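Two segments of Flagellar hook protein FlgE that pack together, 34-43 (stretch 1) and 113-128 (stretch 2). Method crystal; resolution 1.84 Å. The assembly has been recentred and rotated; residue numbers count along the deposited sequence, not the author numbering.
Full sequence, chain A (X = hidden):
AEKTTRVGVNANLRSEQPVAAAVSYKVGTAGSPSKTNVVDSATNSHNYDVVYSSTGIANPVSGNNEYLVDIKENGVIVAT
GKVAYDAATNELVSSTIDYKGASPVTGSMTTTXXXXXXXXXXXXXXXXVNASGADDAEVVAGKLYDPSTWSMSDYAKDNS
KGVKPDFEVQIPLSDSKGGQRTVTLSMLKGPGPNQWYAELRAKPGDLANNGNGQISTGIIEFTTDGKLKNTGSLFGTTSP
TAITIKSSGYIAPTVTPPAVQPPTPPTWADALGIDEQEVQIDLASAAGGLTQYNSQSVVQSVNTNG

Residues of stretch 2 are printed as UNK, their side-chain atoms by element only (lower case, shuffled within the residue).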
# COMPACT_ATOMS: atom_id res chain seq x y z
N SER A 34 -12.26 -7.49 -19.44
CA SER A 34 -10.99 -6.89 -19.79
C SER A 34 -10.54 -7.34 -21.18
O SER A 34 -10.25 -6.53 -22.05
CB SER A 34 -9.91 -7.24 -18.76
OG SER A 34 -10.23 -6.76 -17.47
N LYS A 35 -10.50 -8.66 -21.37
CA LYS A 35 -10.03 -9.25 -22.62
C LYS A 35 -11.06 -10.26 -23.13
O LYS A 35 -11.68 -10.98 -22.35
CB LYS A 35 -8.67 -9.93 -22.41
CG LYS A 35 -7.57 -9.00 -21.89
CD LYS A 35 -7.18 -7.95 -22.91
CE LYS A 35 -6.24 -6.92 -22.31
NZ LYS A 35 -5.69 -5.99 -23.34
N THR A 36 -11.23 -10.30 -24.45
CA THR A 36 -12.24 -11.17 -25.06
C THR A 36 -11.61 -12.16 -26.03
O THR A 36 -10.63 -11.86 -26.71
CB THR A 36 -13.30 -10.35 -25.82
OG1 THR A 36 -12.66 -9.46 -26.74
CG2 THR A 36 -14.15 -9.54 -24.85
N ASN A 37 -12.21 -13.36 -26.09
CA ASN A 37 -11.78 -14.42 -27.00
C ASN A 37 -10.30 -14.76 -26.89
O ASN A 37 -9.59 -14.84 -27.89
CB ASN A 37 -12.12 -14.05 -28.45
CG ASN A 37 -13.59 -13.73 -28.64
OD1 ASN A 37 -13.94 -12.74 -29.28
ND2 ASN A 37 -14.45 -14.56 -28.07
N VAL A 38 -9.85 -14.96 -25.66
CA VAL A 38 -8.49 -15.43 -25.42
C VAL A 38 -8.45 -16.94 -25.59
O VAL A 38 -9.07 -17.68 -24.82
CB VAL A 38 -8.00 -15.05 -24.01
CG1 VAL A 38 -6.62 -15.63 -23.75
CG2 VAL A 38 -8.00 -13.54 -23.84
N VAL A 39 -7.73 -17.40 -26.61
CA VAL A 39 -7.62 -18.83 -26.89
C VAL A 39 -6.49 -19.47 -26.09
O VAL A 39 -5.36 -18.98 -26.12
CB VAL A 39 -7.40 -19.09 -28.39
CG1 VAL A 39 -7.25 -20.58 -28.67
CG2 VAL A 39 -8.54 -18.50 -29.20
N ASP A 40 -6.79 -20.55 -25.38
CA ASP A 40 -5.77 -21.24 -24.60
C ASP A 40 -5.10 -22.33 -25.44
O ASP A 40 -5.50 -22.58 -26.58
CB ASP A 40 -6.34 -21.83 -23.30
CG ASP A 40 -7.44 -22.87 -23.53
OD1 ASP A 40 -7.41 -23.61 -24.54
OD2 ASP A 40 -8.34 -22.97 -22.67
N SER A 41 -4.09 -22.98 -24.87
CA SER A 41 -3.30 -23.96 -25.60
C SER A 41 -4.12 -25.20 -25.97
O SER A 41 -3.66 -26.03 -26.76
CB SER A 41 -2.07 -24.36 -24.78
OG SER A 41 -2.43 -24.82 -23.49
N ALA A 42 -5.32 -25.32 -25.42
CA ALA A 42 -6.22 -26.42 -25.76
C ALA A 42 -7.31 -25.97 -26.73
O ALA A 42 -8.36 -26.61 -26.84
CB ALA A 42 -6.84 -27.01 -24.50
N THR A 43 -7.05 -24.85 -27.40
CA THR A 43 -7.94 -24.24 -28.40
C THR A 43 -9.28 -23.75 -27.85
O THR A 43 -10.19 -23.42 -28.61
CB THR A 43 -8.24 -25.21 -29.58
OG1 THR A 43 -9.16 -26.23 -29.15
CG2 THR A 43 -6.95 -25.86 -30.08
N UNK A 113 -0.18 -20.71 -16.70
CA UNK A 113 -1.09 -21.84 -16.65
C UNK A 113 -2.45 -21.34 -16.17
O UNK A 113 -2.51 -20.37 -15.41
n UNK A 113 1.61 -24.48 -14.04
c UNK A 113 -0.56 -22.94 -15.72
c UNK A 113 2.09 -25.36 -13.17
n UNK A 113 2.54 -24.96 -11.99
n UNK A 113 2.12 -26.65 -13.48
c UNK A 113 1.09 -24.83 -15.37
c UNK A 113 0.72 -23.60 -16.20
N UNK A 114 -3.53 -21.97 -16.62
CA UNK A 114 -4.86 -21.62 -16.14
C UNK A 114 -5.54 -22.80 -15.43
O UNK A 114 -6.63 -22.66 -14.89
c UNK A 114 -6.84 -21.78 -19.50
c UNK A 114 -5.21 -19.84 -17.88
c UNK A 114 -5.77 -21.12 -17.28
c UNK A 114 -5.94 -22.20 -18.35
N UNK A 115 -4.88 -23.95 -15.45
CA UNK A 115 -5.33 -25.10 -14.65
C UNK A 115 -4.16 -26.03 -14.34
O UNK A 115 -3.08 -25.90 -14.92
c UNK A 115 -6.05 -26.39 -16.73
o UNK A 115 -4.96 -26.93 -16.91
c UNK A 115 -6.46 -25.86 -15.37
n UNK A 115 -6.95 -26.26 -17.70
N UNK A 116 -4.37 -26.97 -13.42
CA UNK A 116 -3.31 -27.88 -12.99
C UNK A 116 -2.90 -28.83 -14.10
O UNK A 116 -1.80 -29.38 -14.09
c UNK A 116 -3.75 -28.66 -11.76
N UNK A 117 -3.79 -29.03 -15.07
CA UNK A 117 -3.51 -29.90 -16.20
C UNK A 117 -2.42 -29.29 -17.09
O UNK A 117 -1.77 -30.00 -17.86
c UNK A 117 -4.77 -30.15 -17.00
N UNK A 118 -2.22 -27.98 -16.98
CA UNK A 118 -1.12 -27.33 -17.66
C UNK A 118 -1.50 -26.53 -18.89
O UNK A 118 -0.63 -26.10 -19.66
N UNK A 119 -2.79 -26.34 -19.10
CA UNK A 119 -3.27 -25.49 -20.18
C UNK A 119 -2.82 -24.05 -19.92
O UNK A 119 -2.87 -23.57 -18.78
o UNK A 119 -5.22 -26.91 -20.48
c UNK A 119 -4.81 -25.55 -20.30
c UNK A 119 -5.28 -24.73 -21.49
N UNK A 120 -2.38 -23.36 -20.97
CA UNK A 120 -1.86 -22.01 -20.80
C UNK A 120 -2.59 -20.99 -21.67
O UNK A 120 -3.26 -21.35 -22.64
c UNK A 120 0.46 -22.82 -20.18
o UNK A 120 -0.11 -22.32 -22.48
c UNK A 120 -0.34 -21.93 -21.12
N UNK A 121 -2.45 -19.72 -21.31
CA UNK A 121 -2.81 -18.62 -22.20
C UNK A 121 -1.60 -17.71 -22.34
O UNK A 121 -0.70 -17.73 -21.49
c UNK A 121 -4.03 -17.81 -21.70
c UNK A 121 -3.73 -17.16 -20.36
c UNK A 121 -5.26 -18.71 -21.59
N UNK A 122 -1.58 -16.91 -23.40
CA UNK A 122 -0.48 -15.99 -23.62
C UNK A 122 -0.65 -14.70 -22.82
O UNK A 122 -1.71 -14.07 -22.86
c UNK A 122 -0.34 -15.67 -25.11
o UNK A 122 0.68 -17.82 -25.41
c UNK A 122 0.05 -16.89 -25.93
n UNK A 122 -0.33 -16.90 -27.20
N UNK A 123 0.40 -14.31 -22.10
CA UNK A 123 0.40 -13.07 -21.34
C UNK A 123 0.08 -11.86 -22.22
O UNK A 123 -0.55 -10.90 -21.77
c UNK A 123 1.15 -14.09 -18.54
c UNK A 123 1.75 -12.85 -20.65
c UNK A 123 3.52 -13.42 -18.98
c UNK A 123 2.21 -13.87 -19.61
N UNK A 124 0.50 -11.92 -23.48
CA UNK A 124 0.24 -10.84 -24.43
C UNK A 124 -1.26 -10.68 -24.70
O UNK A 124 -1.74 -9.56 -24.91
c UNK A 124 0.99 -11.08 -25.73
N UNK A 125 -1.99 -11.78 -24.70
CA UNK A 125 -3.43 -11.73 -24.91
C UNK A 125 -4.15 -11.19 -23.67
O UNK A 125 -5.31 -10.79 -23.74
c UNK A 125 -3.57 -13.55 -26.67
o UNK A 125 -3.26 -14.75 -26.86
o UNK A 125 -3.55 -12.69 -27.58
c UNK A 125 -3.98 -13.11 -25.28
N UNK A 126 -3.44 -11.17 -22.55
CA UNK A 126 -3.97 -10.63 -21.31
C UNK A 126 -3.55 -9.18 -21.11
O UNK A 126 -3.99 -8.52 -20.17
c UNK A 126 -3.94 -12.94 -20.13
c UNK A 126 -3.52 -11.47 -20.11
c UNK A 126 -5.45 -13.07 -20.23
c UNK A 126 -3.42 -13.65 -18.88
N UNK A 127 -2.68 -8.68 -21.99
CA UNK A 127 -2.22 -7.30 -21.91
C UNK A 127 -1.10 -7.10 -20.91
O UNK A 127 -0.65 -5.97 -20.69
N UNK A 128 -0.64 -8.19 -20.31
CA UNK A 128 0.45 -8.13 -19.33
C UNK A 128 1.76 -7.89 -20.08
O UNK A 128 2.69 -7.27 -19.55
c UNK A 128 -0.73 -9.54 -17.62
c UNK A 128 -1.14 -10.97 -17.32
c UNK A 128 0.51 -9.43 -18.51
c UNK A 128 1.76 -9.48 -17.63
O HOH W 1 -4.11 -7.29 -25.01
O HOH W 2 -3.83 -16.84 -25.20
O HOH W 3 -5.91 -15.48 -28.00

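Position 113 carries three carbons, a nitrogen, then a carbon bearing two more nitrogens. This is a guanidinium, so the residue is R113. Its side chain is out of reach of stretch 1.

Position 114 has four carbons, forked at the first, with one arm two carbons long. That is isoleucine, I114. Its CD1 lies 3.7 Å from D40 OD2.

Position 115 has two carbons, the second carrying one oxygen and one nitrogen. The amide marks N115. It does not touch stretch 1. It opens a type I turn that ends at position 118. The backbone N of position 119 donates a hydrogen bond to N115 OD1, with 3.1 Å between 119 N and N115 OD1.

Positions 116 and 117 each have one side-chain carbon, so they are A116 and A117. Both are exposed and out of reach of stretch 1.

Position 118 has no side-chain atoms: G118. Its phi is 104°. At these backbone angles a CB would be jammed against the carbonyl O of A117, which calls for glycine.

Position 119 has one carbon carrying one oxygen and one carbon. This is T119. Its CG2 packs 3.5 Å from D40 CG and 4.1 Å from A42 CB.

Position 120 shows the same branched set, so it is T120. The backbone makes the main contact here. S41 N donates to T120 O at 2.9 Å, and T120 N donates to S41 OG at 2.9 Å.

Position 121 has three carbons, forked at the first: V121. Its CB is 4.0 Å from V38 CG1, and its CG1 is 3.7 Å from D40 CB.

Position 122 again has two carbons, the second with one oxygen and one nitrogen. The amide makes it N122. Its side chain makes no contact with stretch 1.

Position 123 has four carbons, forked at the second: L123. It is buried and out of reach of stretch 1.

Position 124 has one carbon: A124. Its carbonyl O receives a hydrogen bond from water 1, which also binds K35 NZ.

Position 125 has two carbons, the second carrying two oxygens. The carboxylate gives D125. Its CB is 4.0 Å from V38 CG1, and its backbone O is 3.4 Å from K35 CG.

Position 126 has four carbons, forked at the second: L126. Its CB points away, yet the end comes nearer, with CD2 4.4 Å from V38 CG2.

Position 127 has no side chain: G127. Phi is positive, and an ideal CB would sit 2.9 Å from K35 NZ, a clash.

Position 128 has four carbons, forked at the first, one arm longer: I128. It is buried without touching stretch 1.

The contact has two parts. The paired hydrogen bonds between S41 and T120 fasten one end. Farther along, V38 packs against V121 and L126, while the K35 chain runs past the backbone of 125 to 127. Water 2 joins V39 O, N122 N and D125 OD2. In all, 498 Å² is buried.

Stretch 2 (113-128) RINAAGTTVNLADLGI
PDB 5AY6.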